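Local coordinates for protein fructose-bisphosphate aldolase (Slackia heliotrinireducens, PDB 4MOZ) that belongs to the DeoC/LacD family of aldolases, enzymes built on a closed barrel of eight parallel strands, the TIM barrel, at residues 98-103 with 174-179; 139-144 with 160-165; 253-258 with 286-291. All blocks are in the same frame, centred on the assembly; numbering follows the deposited sequence.

Interaction 1. Residues 98-103 with 174-179; sequences NYLVKM and VLWIYP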
ATOM      1  N   ASN C  98      24.476   8.032 -24.223  1.00 26.90           N
ATOM      2  CA  ASN C  98      23.718   6.870 -23.787  1.00 28.32           C
ATOM      3  C   ASN C  98      23.281   7.101 -22.348  1.00 28.29           C
ATOM      4  O   ASN C  98      24.108   7.075 -21.431  1.00 30.96           O
ATOM      5  CB  ASN C  98      24.551   5.588 -23.898  1.00 28.87           C
ATOM      6  CG  ASN C  98      25.062   5.331 -25.306  1.00 28.68           C
ATOM      7  OD1 ASN C  98      24.327   5.461 -26.284  1.00 30.98           O
ATOM      8  ND2 ASN C  98      26.327   4.947 -25.412  1.00 23.90           N
ATOM      9  N   TYR C  99      21.986   7.343 -22.156  1.00 28.17           N
ATOM     10  CA  TYR C  99      21.444   7.642 -20.829  1.00 26.89           C
ATOM     11  C   TYR C  99      20.978   6.402 -20.080  1.00 25.44           C
ATOM     12  O   TYR C  99      20.282   5.545 -20.633  1.00 23.95           O
ATOM     13  CB  TYR C  99      20.308   8.670 -20.911  1.00 25.41           C
ATOM     14  CG  TYR C  99      20.772  10.047 -21.336  1.00 25.44           C
ATOM     15  CD1 TYR C  99      21.452  10.882 -20.442  1.00 23.12           C
ATOM     16  CD2 TYR C  99      20.533  10.516 -22.630  1.00 24.52           C
ATOM     17  CE1 TYR C  99      21.882  12.140 -20.829  1.00 24.93           C
ATOM     18  CE2 TYR C  99      20.957  11.775 -23.029  1.00 23.73           C
ATOM     19  CZ  TYR C  99      21.630  12.584 -22.127  1.00 26.14           C
ATOM     20  OH  TYR C  99      22.054  13.837 -22.517  1.00 26.28           O
ATOM     21  N   LEU C 100      21.390   6.321 -18.817  1.00 23.26           N
ATOM     22  CA  LEU C 100      20.886   5.325 -17.889  1.00 24.22           C
ATOM     23  C   LEU C 100      20.087   6.068 -16.821  1.00 24.67           C
ATOM     24  O   LEU C 100      20.646   6.875 -16.064  1.00 24.37           O
ATOM     25  CB  LEU C 100      22.040   4.563 -17.245  1.00 23.06           C
ATOM     26  CG  LEU C 100      21.671   3.312 -16.441  1.00 23.57           C
ATOM     27  CD1 LEU C 100      21.865   2.066 -17.288  1.00 22.34           C
ATOM     28  CD2 LEU C 100      22.526   3.219 -15.190  1.00 24.33           C
ATOM     29  N   VAL C 101      18.783   5.807 -16.769  1.00 23.31           N
ATOM     30  CA  VAL C 101      17.905   6.494 -15.823  1.00 24.45           C
ATOM     31  C   VAL C 101      17.946   5.831 -14.446  1.00 24.85           C
ATOM     32  O   VAL C 101      17.542   4.674 -14.278  1.00 24.87           O
ATOM     33  CB  VAL C 101      16.456   6.594 -16.343  1.00 24.58           C
ATOM     34  CG1 VAL C 101      15.575   7.330 -15.339  1.00 25.11           C
ATOM     35  CG2 VAL C 101      16.428   7.305 -17.692  1.00 22.59           C
ATOM     36  N   LYS C 102      18.453   6.577 -13.469  1.00 23.97           N
ATOM     37  CA  LYS C 102      18.520   6.108 -12.094  1.00 25.37           C
ATOM     38  C   LYS C 102      17.133   6.213 -11.462  1.00 24.78           C
ATOM     39  O   LYS C 102      16.647   7.308 -11.187  1.00 25.82           O
ATOM     40  CB  LYS C 102      19.571   6.903 -11.309  1.00 24.20           C
ATOM     41  CG  LYS C 102      19.765   6.469  -9.863  1.00 25.55           C
ATOM     42  CD  LYS C 102      20.126   4.994  -9.751  1.00 26.18           C
ATOM     43  CE  LYS C 102      20.875   4.706  -8.462  1.00 27.03           C
ATOM     44  NZ  LYS C 102      20.017   4.928  -7.264  1.00 27.97           N
HETATM   45  N   MSE C 103      16.511   5.057 -11.241  1.00 24.03           N
HETATM   46  CA  MSE C 103      15.098   4.959 -10.862  1.00 24.25           C
HETATM   47  C   MSE C 103      14.786   5.368  -9.424  1.00 22.59           C
HETATM   48  O   MSE C 103      13.693   5.856  -9.146  1.00 21.73           O
HETATM   49  CB  MSE C 103      14.586   3.537 -11.093  1.00 24.36           C
HETATM   50  CG  MSE C 103      14.643   3.092 -12.530  1.00 28.84           C
HETATM   51 SE   MSE C 103      13.553   4.196 -13.704  1.00 32.40          SE
HETATM   52  CE  MSE C 103      11.779   3.686 -13.062  1.00 26.49           C
ATOM     53  N   VAL C 174      21.414  -1.829 -14.405  1.00 24.45           N
ATOM     54  CA  VAL C 174      22.537  -1.753 -13.480  1.00 23.75           C
ATOM     55  C   VAL C 174      21.979  -1.591 -12.064  1.00 24.13           C
ATOM     56  O   VAL C 174      21.211  -0.665 -11.794  1.00 22.53           O
ATOM     57  CB  VAL C 174      23.475  -0.563 -13.795  1.00 23.44           C
ATOM     58  CG1 VAL C 174      24.670  -0.549 -12.847  1.00 22.43           C
ATOM     59  CG2 VAL C 174      23.941  -0.600 -15.249  1.00 19.37           C
ATOM     60  N   LEU C 175      22.359  -2.496 -11.167  1.00 23.03           N
ATOM     61  CA  LEU C 175      21.986  -2.368  -9.770  1.00 23.72           C
ATOM     62  C   LEU C 175      23.178  -1.923  -8.936  1.00 25.06           C
ATOM     63  O   LEU C 175      24.247  -2.525  -9.006  1.00 27.19           O
ATOM     64  CB  LEU C 175      21.426  -3.687  -9.232  1.00 24.21           C
ATOM     65  CG  LEU C 175      20.131  -4.225  -9.853  1.00 23.46           C
ATOM     66  CD1 LEU C 175      19.771  -5.565  -9.226  1.00 21.83           C
ATOM     67  CD2 LEU C 175      18.981  -3.236  -9.704  1.00 22.58           C
ATOM     68  N   TRP C 176      22.997  -0.850  -8.175  1.00 23.97           N
ATOM     69  CA  TRP C 176      23.944  -0.483  -7.134  1.00 23.34           C
ATOM     70  C   TRP C 176      23.558  -1.268  -5.928  1.00 23.98           C
ATOM     71  O   TRP C 176      22.417  -1.198  -5.485  1.00 24.67           O
ATOM     72  CB  TRP C 176      23.823   0.990  -6.792  1.00 24.05           C
ATOM     73  CG  TRP C 176      24.471   1.944  -7.757  1.00 25.24           C
ATOM     74  CD1 TRP C 176      25.576   2.755  -7.524  1.00 28.10           C
ATOM     75  CD2 TRP C 176      24.047   2.256  -9.132  1.00 25.51           C
ATOM     76  NE1 TRP C 176      25.869   3.510  -8.629  1.00 33.63           N
ATOM     77  CE2 TRP C 176      24.989   3.263  -9.629  1.00 29.96           C
ATOM     78  CE3 TRP C 176      23.027   1.815  -9.967  1.00 23.18           C
ATOM     79  CZ2 TRP C 176      24.893   3.794 -10.912  1.00 28.96           C
ATOM     80  CZ3 TRP C 176      22.942   2.347 -11.259  1.00 24.52           C
ATOM     81  CH2 TRP C 176      23.853   3.319 -11.719  1.00 27.65           C
ATOM     82  N   ILE C 177      24.479  -2.039  -5.377  1.00 23.39           N
ATOM     83  CA  ILE C 177      24.149  -2.796  -4.180  1.00 23.76           C
ATOM     84  C   ILE C 177      25.137  -2.507  -3.060  1.00 25.10           C
ATOM     85  O   ILE C 177      26.276  -2.974  -3.083  1.00 24.94           O
ATOM     86  CB  ILE C 177      23.996  -4.309  -4.451  1.00 23.30           C
ATOM     87  CG1 ILE C 177      22.953  -4.548  -5.555  1.00 23.08           C
ATOM     88  CG2 ILE C 177      23.593  -5.022  -3.170  1.00 22.77           C
ATOM     89  CD1 ILE C 177      22.488  -5.985  -5.712  1.00 22.03           C
ATOM     90  N   TYR C 178      24.681  -1.708  -2.097  1.00 25.76           N
ATOM     91  CA  TYR C 178      25.485  -1.299  -0.959  1.00 26.35           C
ATOM     92  C   TYR C 178      24.844  -1.789   0.329  1.00 25.67           C
ATOM     93  O   TYR C 178      23.967  -1.119   0.872  1.00 24.66           O
ATOM     94  CB  TYR C 178      25.593   0.222  -0.899  1.00 27.34           C
ATOM     95  CG  TYR C 178      26.224   0.882  -2.101  1.00 28.52           C
ATOM     96  CD1 TYR C 178      27.446   0.440  -2.611  1.00 29.44           C
ATOM     97  CD2 TYR C 178      25.617   1.979  -2.702  1.00 28.22           C
ATOM     98  CE1 TYR C 178      28.030   1.060  -3.701  1.00 30.05           C
ATOM     99  CE2 TYR C 178      26.194   2.606  -3.790  1.00 29.16           C
ATOM    100  CZ  TYR C 178      27.398   2.145  -4.281  1.00 30.17           C
ATOM    101  OH  TYR C 178      27.967   2.777  -5.358  1.00 33.56           O
ATOM    102  N   PRO C 179      25.262  -2.967   0.821  1.00 27.11           N
ATOM    103  CA  PRO C 179      24.734  -3.404   2.108  1.00 26.05           C
ATOM    104  C   PRO C 179      24.983  -2.343   3.176  1.00 25.71           C
ATOM    105  O   PRO C 179      26.127  -1.989   3.464  1.00 27.02           O
ATOM    106  CB  PRO C 179      25.513  -4.689   2.384  1.00 25.31           C
ATOM    107  CG  PRO C 179      25.794  -5.231   1.020  1.00 26.83           C
ATOM    108  CD  PRO C 179      26.075  -4.015   0.176  1.00 27.16           C
TER

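Interaction 2. Residues 139-144 with 160-165; sequences VGLGYT and GQLVAQ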
ATOM      1  N   VAL C 139      19.209   3.916 -22.688  1.00 27.10           N
ATOM      2  CA  VAL C 139      19.692   2.567 -22.971  1.00 27.49           C
ATOM      3  C   VAL C 139      19.423   1.611 -21.807  1.00 25.78           C
ATOM      4  O   VAL C 139      19.410   0.397 -21.984  1.00 25.87           O
ATOM      5  CB  VAL C 139      21.186   2.557 -23.380  1.00 26.74           C
ATOM      6  CG1 VAL C 139      21.401   3.417 -24.621  1.00 26.32           C
ATOM      7  CG2 VAL C 139      22.079   3.030 -22.242  1.00 25.65           C
ATOM      8  N   GLY C 140      19.198   2.162 -20.619  1.00 24.93           N
ATOM      9  CA  GLY C 140      18.967   1.327 -19.460  1.00 24.91           C
ATOM     10  C   GLY C 140      18.493   2.042 -18.218  1.00 26.44           C
ATOM     11  O   GLY C 140      18.244   3.260 -18.225  1.00 26.22           O
ATOM     12  N   LEU C 141      18.377   1.265 -17.145  1.00 24.51           N
ATOM     13  CA  LEU C 141      17.886   1.753 -15.873  1.00 24.73           C
ATOM     14  C   LEU C 141      18.858   1.395 -14.768  1.00 24.14           C
ATOM     15  O   LEU C 141      19.606   0.411 -14.874  1.00 23.89           O
ATOM     16  CB  LEU C 141      16.517   1.143 -15.555  1.00 25.72           C
ATOM     17  CG  LEU C 141      15.382   1.213 -16.582  1.00 27.58           C
ATOM     18  CD1 LEU C 141      14.132   0.592 -15.983  1.00 28.93           C
ATOM     19  CD2 LEU C 141      15.094   2.635 -17.045  1.00 27.76           C
ATOM     20  N   GLY C 142      18.837   2.202 -13.710  1.00 22.53           N
ATOM     21  CA  GLY C 142      19.626   1.949 -12.514  1.00 22.44           C
ATOM     22  C   GLY C 142      18.763   1.958 -11.262  1.00 23.71           C
ATOM     23  O   GLY C 142      17.749   2.653 -11.205  1.00 22.85           O
ATOM     24  N   TYR C 143      19.171   1.182 -10.261  1.00 22.62           N
ATOM     25  CA  TYR C 143      18.454   1.097  -8.991  1.00 22.24           C
ATOM     26  C   TYR C 143      19.424   0.723  -7.878  1.00 22.08           C
ATOM     27  O   TYR C 143      20.286  -0.138  -8.073  1.00 23.89           O
ATOM     28  CB  TYR C 143      17.319   0.066  -9.083  1.00 23.07           C
ATOM     29  CG  TYR C 143      16.382   0.072  -7.896  1.00 23.27           C
ATOM     30  CD1 TYR C 143      16.635  -0.738  -6.785  1.00 23.28           C
ATOM     31  CD2 TYR C 143      15.245   0.887  -7.877  1.00 22.53           C
ATOM     32  CE1 TYR C 143      15.789  -0.737  -5.691  1.00 21.81           C
ATOM     33  CE2 TYR C 143      14.389   0.887  -6.783  1.00 24.00           C
ATOM     34  CZ  TYR C 143      14.673   0.074  -5.692  1.00 23.79           C
ATOM     35  OH  TYR C 143      13.851   0.064  -4.589  1.00 25.17           O
ATOM     36  N   THR C 144      19.281   1.370  -6.722  1.00 21.70           N
ATOM     37  CA  THR C 144      20.106   1.078  -5.543  1.00 21.64           C
ATOM     38  C   THR C 144      19.368   0.222  -4.511  1.00 22.36           C
ATOM     39  O   THR C 144      18.214   0.497  -4.185  1.00 22.05           O
ATOM     40  CB  THR C 144      20.563   2.377  -4.852  1.00 22.88           C
ATOM     41  OG1 THR C 144      21.335   3.150  -5.770  1.00 23.51           O
ATOM     42  CG2 THR C 144      21.417   2.073  -3.619  1.00 22.70           C
ATOM     43  N   GLY C 160      13.351  -6.274  -8.154  1.00 23.87           N
ATOM     44  CA  GLY C 160      12.977  -7.487  -8.869  1.00 24.01           C
ATOM     45  C   GLY C 160      11.974  -7.218  -9.977  1.00 24.69           C
ATOM     46  O   GLY C 160      12.136  -7.707 -11.091  1.00 25.03           O
ATOM     47  N   GLN C 161      10.952  -6.422  -9.666  1.00 24.39           N
ATOM     48  CA  GLN C 161       9.917  -6.046 -10.627  1.00 24.91           C
ATOM     49  C   GLN C 161      10.492  -5.180 -11.743  1.00 25.51           C
ATOM     50  O   GLN C 161      10.111  -5.321 -12.915  1.00 27.09           O
ATOM     51  CB  GLN C 161       8.771  -5.311  -9.914  1.00 25.32           C
ATOM     52  CG  GLN C 161       7.617  -4.876 -10.814  1.00 26.34           C
ATOM     53  CD  GLN C 161       6.792  -6.042 -11.348  1.00 29.04           C
ATOM     54  OE1 GLN C 161       6.840  -7.148 -10.819  1.00 29.84           O
ATOM     55  NE2 GLN C 161       6.022  -5.789 -12.396  1.00 28.00           N
ATOM     56  N   LEU C 162      11.405  -4.289 -11.367  1.00 24.29           N
ATOM     57  CA  LEU C 162      12.037  -3.374 -12.304  1.00 26.27           C
ATOM     58  C   LEU C 162      12.870  -4.117 -13.347  1.00 26.59           C
ATOM     59  O   LEU C 162      12.810  -3.799 -14.538  1.00 23.79           O
ATOM     60  CB  LEU C 162      12.915  -2.378 -11.550  1.00 27.72           C
ATOM     61  CG  LEU C 162      13.316  -1.124 -12.321  1.00 30.69           C
ATOM     62  CD1 LEU C 162      12.147  -0.150 -12.415  1.00 31.41           C
ATOM     63  CD2 LEU C 162      14.510  -0.471 -11.646  1.00 33.79           C
ATOM     64  N   VAL C 163      13.642  -5.103 -12.894  1.00 25.89           N
ATOM     65  CA  VAL C 163      14.489  -5.884 -13.794  1.00 27.03           C
ATOM     66  C   VAL C 163      13.631  -6.607 -14.829  1.00 26.58           C
ATOM     67  O   VAL C 163      13.911  -6.540 -16.027  1.00 25.53           O
ATOM     68  CB  VAL C 163      15.390  -6.887 -13.037  1.00 27.73           C
ATOM     69  CG1 VAL C 163      16.143  -7.772 -14.023  1.00 27.16           C
ATOM     70  CG2 VAL C 163      16.380  -6.149 -12.148  1.00 25.20           C
ATOM     71  N   ALA C 164      12.576  -7.270 -14.360  1.00 26.71           N
ATOM     72  CA  ALA C 164      11.635  -7.950 -15.242  1.00 26.93           C
ATOM     73  C   ALA C 164      11.040  -6.998 -16.285  1.00 26.26           C
ATOM     74  O   ALA C 164      10.964  -7.333 -17.461  1.00 27.49           O
ATOM     75  CB  ALA C 164      10.536  -8.606 -14.428  1.00 26.80           C
ATOM     76  N   GLN C 165      10.646  -5.806 -15.850  1.00 25.69           N
ATOM     77  CA  GLN C 165       9.986  -4.842 -16.726  1.00 27.35           C
ATOM     78  C   GLN C 165      10.945  -4.203 -17.720  1.00 26.92           C
ATOM     79  O   GLN C 165      10.581  -3.977 -18.880  1.00 27.67           O
ATOM     80  CB  GLN C 165       9.287  -3.757 -15.912  1.00 27.79           C
ATOM     81  CG  GLN C 165       7.983  -4.204 -15.272  1.00 32.52           C
ATOM     82  CD  GLN C 165       7.329  -3.108 -14.451  1.00 36.10           C
ATOM     83  OE1 GLN C 165       6.159  -2.800 -14.646  1.00 41.85           O
ATOM     84  NE2 GLN C 165       8.085  -2.510 -13.534  1.00 34.25           N
TER

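Interaction 3. Residues 253-258 with 286-291; sequences QQLHDQ and KAISAI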
ATOM      1  N   GLN C 253      45.345   2.920 -11.567  1.00 33.12           N
ATOM      2  CA  GLN C 253      45.920   1.622 -11.203  1.00 34.36           C
ATOM      3  C   GLN C 253      44.900   0.740 -10.489  1.00 34.69           C
ATOM      4  O   GLN C 253      44.861  -0.468 -10.709  1.00 34.29           O
ATOM      5  CB  GLN C 253      47.178   1.802 -10.338  1.00 37.36           C
ATOM      6  CG  GLN C 253      47.928   0.513 -10.005  1.00 38.90           C
ATOM      7  CD  GLN C 253      48.594  -0.128 -11.218  1.00 37.61           C
ATOM      8  OE1 GLN C 253      49.418   0.492 -11.889  1.00 39.63           O
ATOM      9  NE2 GLN C 253      48.247  -1.380 -11.493  1.00 36.55           N
ATOM     10  N   GLN C 254      44.082   1.342  -9.628  1.00 34.32           N
ATOM     11  CA  GLN C 254      42.999   0.615  -8.969  1.00 34.32           C
ATOM     12  C   GLN C 254      42.029   0.039  -9.995  1.00 31.88           C
ATOM     13  O   GLN C 254      41.695  -1.141  -9.939  1.00 35.89           O
ATOM     14  CB  GLN C 254      42.247   1.518  -7.999  1.00 38.24           C
ATOM     15  CG  GLN C 254      42.986   1.805  -6.703  1.00 42.35           C
ATOM     16  CD  GLN C 254      42.177   2.675  -5.758  1.00 46.14           C
ATOM     17  OE1 GLN C 254      40.956   2.783  -5.887  1.00 54.73           O
ATOM     18  NE2 GLN C 254      42.854   3.300  -4.799  1.00 43.41           N
ATOM     19  N   LEU C 255      41.601   0.874 -10.941  1.00 31.90           N
ATOM     20  CA  LEU C 255      40.662   0.459 -11.982  1.00 32.26           C
ATOM     21  C   LEU C 255      41.226  -0.661 -12.848  1.00 32.78           C
ATOM     22  O   LEU C 255      40.502  -1.580 -13.236  1.00 31.67           O
ATOM     23  CB  LEU C 255      40.267   1.648 -12.866  1.00 33.48           C
ATOM     24  CG  LEU C 255      39.527   2.836 -12.244  1.00 36.37           C
ATOM     25  CD1 LEU C 255      38.993   3.733 -13.351  1.00 38.45           C
ATOM     26  CD2 LEU C 255      38.390   2.397 -11.328  1.00 35.55           C
ATOM     27  N   HIS C 256      42.521  -0.567 -13.148  1.00 31.75           N
ATOM     28  CA  HIS C 256      43.216  -1.570 -13.934  1.00 32.80           C
ATOM     29  C   HIS C 256      43.275  -2.884 -13.190  1.00 30.99           C
ATOM     30  O   HIS C 256      42.948  -3.937 -13.750  1.00 30.11           O
ATOM     31  CB  HIS C 256      44.616  -1.075 -14.302  1.00 33.84           C
ATOM     32  CG  HIS C 256      45.267  -1.855 -15.418  1.00 33.91           C
ATOM     33  ND1 HIS C 256      45.985  -2.973 -15.198  1.00 34.85           N
ATOM     34  CD2 HIS C 256      45.278  -1.647 -16.798  1.00 35.10           C
ATOM     35  CE1 HIS C 256      46.439  -3.456 -16.371  1.00 36.71           C
ATOM     36  NE2 HIS C 256      46.003  -2.644 -17.351  1.00 37.75           N
ATOM     37  N   ASP C 257      43.670  -2.828 -11.919  1.00 29.69           N
ATOM     38  CA  ASP C 257      43.701  -4.011 -11.056  1.00 29.54           C
ATOM     39  C   ASP C 257      42.332  -4.669 -10.919  1.00 30.52           C
ATOM     40  O   ASP C 257      42.228  -5.894 -10.953  1.00 31.70           O
ATOM     41  CB  ASP C 257      44.252  -3.663  -9.671  1.00 30.86           C
ATOM     42  CG  ASP C 257      45.733  -3.317  -9.696  1.00 33.32           C
ATOM     43  OD1 ASP C 257      46.400  -3.552 -10.729  1.00 36.58           O
ATOM     44  OD2 ASP C 257      46.236  -2.806  -8.677  1.00 37.78           O
ATOM     45  N   GLN C 258      41.291  -3.854 -10.770  1.00 27.82           N
ATOM     46  CA  GLN C 258      39.929  -4.359 -10.613  1.00 29.77           C
ATOM     47  C   GLN C 258      39.486  -5.181 -11.819  1.00 30.89           C
ATOM     48  O   GLN C 258      38.824  -6.207 -11.663  1.00 30.98           O
ATOM     49  CB  GLN C 258      38.947  -3.213 -10.351  1.00 28.28           C
ATOM     50  CG  GLN C 258      39.032  -2.643  -8.940  1.00 28.82           C
ATOM     51  CD  GLN C 258      38.351  -1.293  -8.787  1.00 30.64           C
ATOM     52  OE1 GLN C 258      37.756  -0.761  -9.733  1.00 33.49           O
ATOM     53  NE2 GLN C 258      38.439  -0.725  -7.587  1.00 29.37           N
ATOM     54  N   LYS C 286      38.448  10.161 -20.530  1.00 27.95           N
ATOM     55  CA  LYS C 286      39.206   9.592 -21.638  1.00 28.27           C
ATOM     56  C   LYS C 286      40.228   8.588 -21.125  1.00 27.71           C
ATOM     57  O   LYS C 286      40.384   7.516 -21.708  1.00 29.01           O
ATOM     58  CB  LYS C 286      39.865  10.695 -22.476  1.00 27.39           C
ATOM     59  CG  LYS C 286      38.875  11.482 -23.321  1.00 27.10           C
ATOM     60  CD  LYS C 286      39.545  12.583 -24.127  1.00 28.06           C
ATOM     61  CE  LYS C 286      38.537  13.258 -25.046  1.00 25.99           C
ATOM     62  NZ  LYS C 286      39.156  14.315 -25.893  1.00 29.57           N
ATOM     63  N   ALA C 287      40.890   8.930 -20.019  1.00 28.03           N
ATOM     64  CA  ALA C 287      41.838   8.034 -19.351  1.00 27.62           C
ATOM     65  C   ALA C 287      41.156   6.757 -18.852  1.00 29.86           C
ATOM     66  O   ALA C 287      41.647   5.648 -19.096  1.00 28.65           O
ATOM     67  CB  ALA C 287      42.535   8.751 -18.205  1.00 26.43           C
ATOM     68  N   ILE C 288      40.026   6.923 -18.165  1.00 29.19           N
ATOM     69  CA  ILE C 288      39.240   5.792 -17.666  1.00 28.06           C
ATOM     70  C   ILE C 288      38.761   4.907 -18.820  1.00 28.20           C
ATOM     71  O   ILE C 288      38.947   3.690 -18.789  1.00 30.86           O
ATOM     72  CB  ILE C 288      38.045   6.265 -16.812  1.00 26.53           C
ATOM     73  CG1 ILE C 288      38.539   6.980 -15.549  1.00 26.69           C
ATOM     74  CG2 ILE C 288      37.153   5.088 -16.435  1.00 26.31           C
ATOM     75  CD1 ILE C 288      37.466   7.772 -14.829  1.00 23.29           C
ATOM     76  N   SER C 289      38.165   5.527 -19.838  1.00 28.04           N
ATOM     77  CA  SER C 289      37.660   4.812 -21.010  1.00 29.26           C
ATOM     78  C   SER C 289      38.763   4.106 -21.802  1.00 30.42           C
ATOM     79  O   SER C 289      38.510   3.084 -22.441  1.00 31.57           O
ATOM     80  CB  SER C 289      36.891   5.760 -21.933  1.00 30.89           C
ATOM     81  OG  SER C 289      35.591   6.023 -21.434  1.00 29.60           O
ATOM     82  N   ALA C 290      39.977   4.654 -21.766  1.00 30.31           N
ATOM     83  CA  ALA C 290      41.105   4.043 -22.464  1.00 31.04           C
ATOM     84  C   ALA C 290      41.489   2.717 -21.819  1.00 30.87           C
ATOM     85  O   ALA C 290      41.724   1.734 -22.521  1.00 31.22           O
ATOM     86  CB  ALA C 290      42.294   4.990 -22.521  1.00 30.09           C
ATOM     87  N   ILE C 291      41.534   2.690 -20.486  1.00 30.22           N
ATOM     88  CA  ILE C 291      41.740   1.442 -19.749  1.00 30.68           C
ATOM     89  C   ILE C 291      40.571   0.483 -19.974  1.00 31.11           C
ATOM     90  O   ILE C 291      40.771  -0.663 -20.369  1.00 32.24           O
ATOM     91  CB  ILE C 291      41.930   1.682 -18.236  1.00 30.33           C
ATOM     92  CG1 ILE C 291      43.258   2.402 -17.978  1.00 30.46           C
ATOM     93  CG2 ILE C 291      41.872   0.367 -17.466  1.00 28.20           C
ATOM     94  CD1 ILE C 291      43.437   2.890 -16.554  1.00 31.12           C
TER

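Interaction 1. Residues 98-103 with 174-179
Leu100 and Trp176 reach toward each other from strands 99-102 and 174-177, two barrel staves that are not neighbours: strand 138-145 runs between them, and their axes approach no closer than 9.6 Å. Side chains alone therefore bridge the gap. The tight part is apolar. Leu100 CD2 meets the indole at its edge, in the ring plane, 3.7 Å from Trp176 CH2, while the other methyl, CD1, lies 3.9 Å from Val174 CG2. A branched leucine suits this place because its two methyls can pack on both partners, CD2 touching indole and valine, CD1 the valine. Lys102 adds its aliphatic length: the bend at chi2 (57°) helps bring CE over one indole face, a CH-pi contact 4.1 Å from CE to the centroid of the six-membered ring of Trp176, and that at chi4 (66°) then directs NZ. The looser part is the NZ end, since no solvent side exists in this buried contact. Lys102 NZ stands 5.5 Å from the same Trp176 centroid, at most a weak cation-pi attraction, and is hydrogen-bonded instead to Thr144 OG1 and Asn104 O. The chemistry implies carbon packing filling the barrel interior and a buried lysine probably accommodated because its nitrogen has polar partners.

Interaction 2. Residues 139-144 with 160-165
Leu162 supplies the whole helix side of this contact, meeting Leu141 and Tyr143 of strand 139-144. Its two methyls are divided between them. Apolar packing comes first: Leu162 CD2 sits 3.8 Å from Tyr143 CB and 4.1 Å from CD2 of the same tyrosine, at the root of the ring rather than its hydroxyl end. On the other branch, Leu162 CD1 and CG are both 4.1 Å from Leu141 CD1. Leu162 leaves the helix toward the strand, and with CG anti to the backbone N (chi1 -163°) its fork is set between the two partners. Leu141 and Tyr143 are two positions apart on the strand, which puts both on the side turned to the helix; Gly142 between them has no side chain. Selenomethionine Met103 packs against both leucines, and Ile125 and Val128 of helix 125-132 also touch Leu141. This is the layer between barrel wall and outer helices of a TIM barrel. Strand 138-145, helix 152-168 and strand 172-177 form one beta-alpha-beta crossover, and large aliphatic residues suit its buried seam. Polar interactions are kept to the margins. The tyrosine ring carries its hydroxyl past Leu162, so that OH hydrogen-bonds Glu158 OE1 on an earlier turn of the same helix, an aromatic residue thus giving a greasy root and a polar tip. Within the helix, Gln165 N donates to Gln161 O at 3.0 Å. Gln161 turns from the strand, and its OE1 accepts a hydrogen bond from Asp124 N of a second subunit.

Interaction 3. Residues 253-258 with 286-291
His256 and Ile291 mark where the backbones of the two helical segments come nearest, their CA atoms 6.7 Å apart. Both segments are interior turns of longer helices, 248-260 and 278-294, held by regular backbone bonds such as Asp257 N to Gln253 O and Ala290 N to Lys286 O, each 2.9 Å. The side chains meet at two points. Deeper in, Leu255 CD1 rests 3.8 Å from Ile288 CG2 and 3.9 Å from Ile288 CG1, so one methyl nestles against both branches of the isoleucine. Asn267 of the barrel strand 266-269 touches both residues, and aliphatic side chains suit this buried junction of two helices and a strand. Nearer the outside, Ile291 CG2 lies 4.0 Å from His256 CD2, the two side chains crossing at about a right angle. With chi1 at -68°, CG2 rather than CG1 lies anti to the backbone N of Ile291, and this short branch meets the imidazole. Histidine fits this partly exposed position, offering ring carbon to the isoleucine and meeting the ring of Tyr260 with planes at about 40°. Farther round the first helix, turned from the second, Gln253 NE2 donates to Asp257 OD1 at 3.0 Å, a bent bond (145°) that reaches the oxygen from above the carboxylate plane. Val298 and Ala301 of helix 298-305 add to the packing, on His256 and Ile291 respectively. Helix 248-260 follows strand 237-240, and helix 278-294 comes after strand 266-269 and the short helix 271-274; their packing side by side against the wall is typical of the outer helical layer of a TIM barrel.

Overall arrangement
The three contacts sample successive layers of one barrel. Interaction 1 fills the interior, interaction 2 seals wall to covering helix, and interaction 3 joins two covering helices, with one partly exposed residue, His256. Interactions 1 and 2 share a neighbourhood, with centres 8 Å apart: strand 138-145 lies between the two strands of interaction 1, Leu100 CD1 packs on Gly140, and Met103 N probably bonds Gly142 O. Interaction 3 stands apart, its centre about 26 Å from that of interaction 2, on the opposite side of the chain's centre. Chemistry follows place: an indole and a buried lysine inside, leucines and the root of a tyrosine at the wall, and aliphatic carbon bordered by histidine outside.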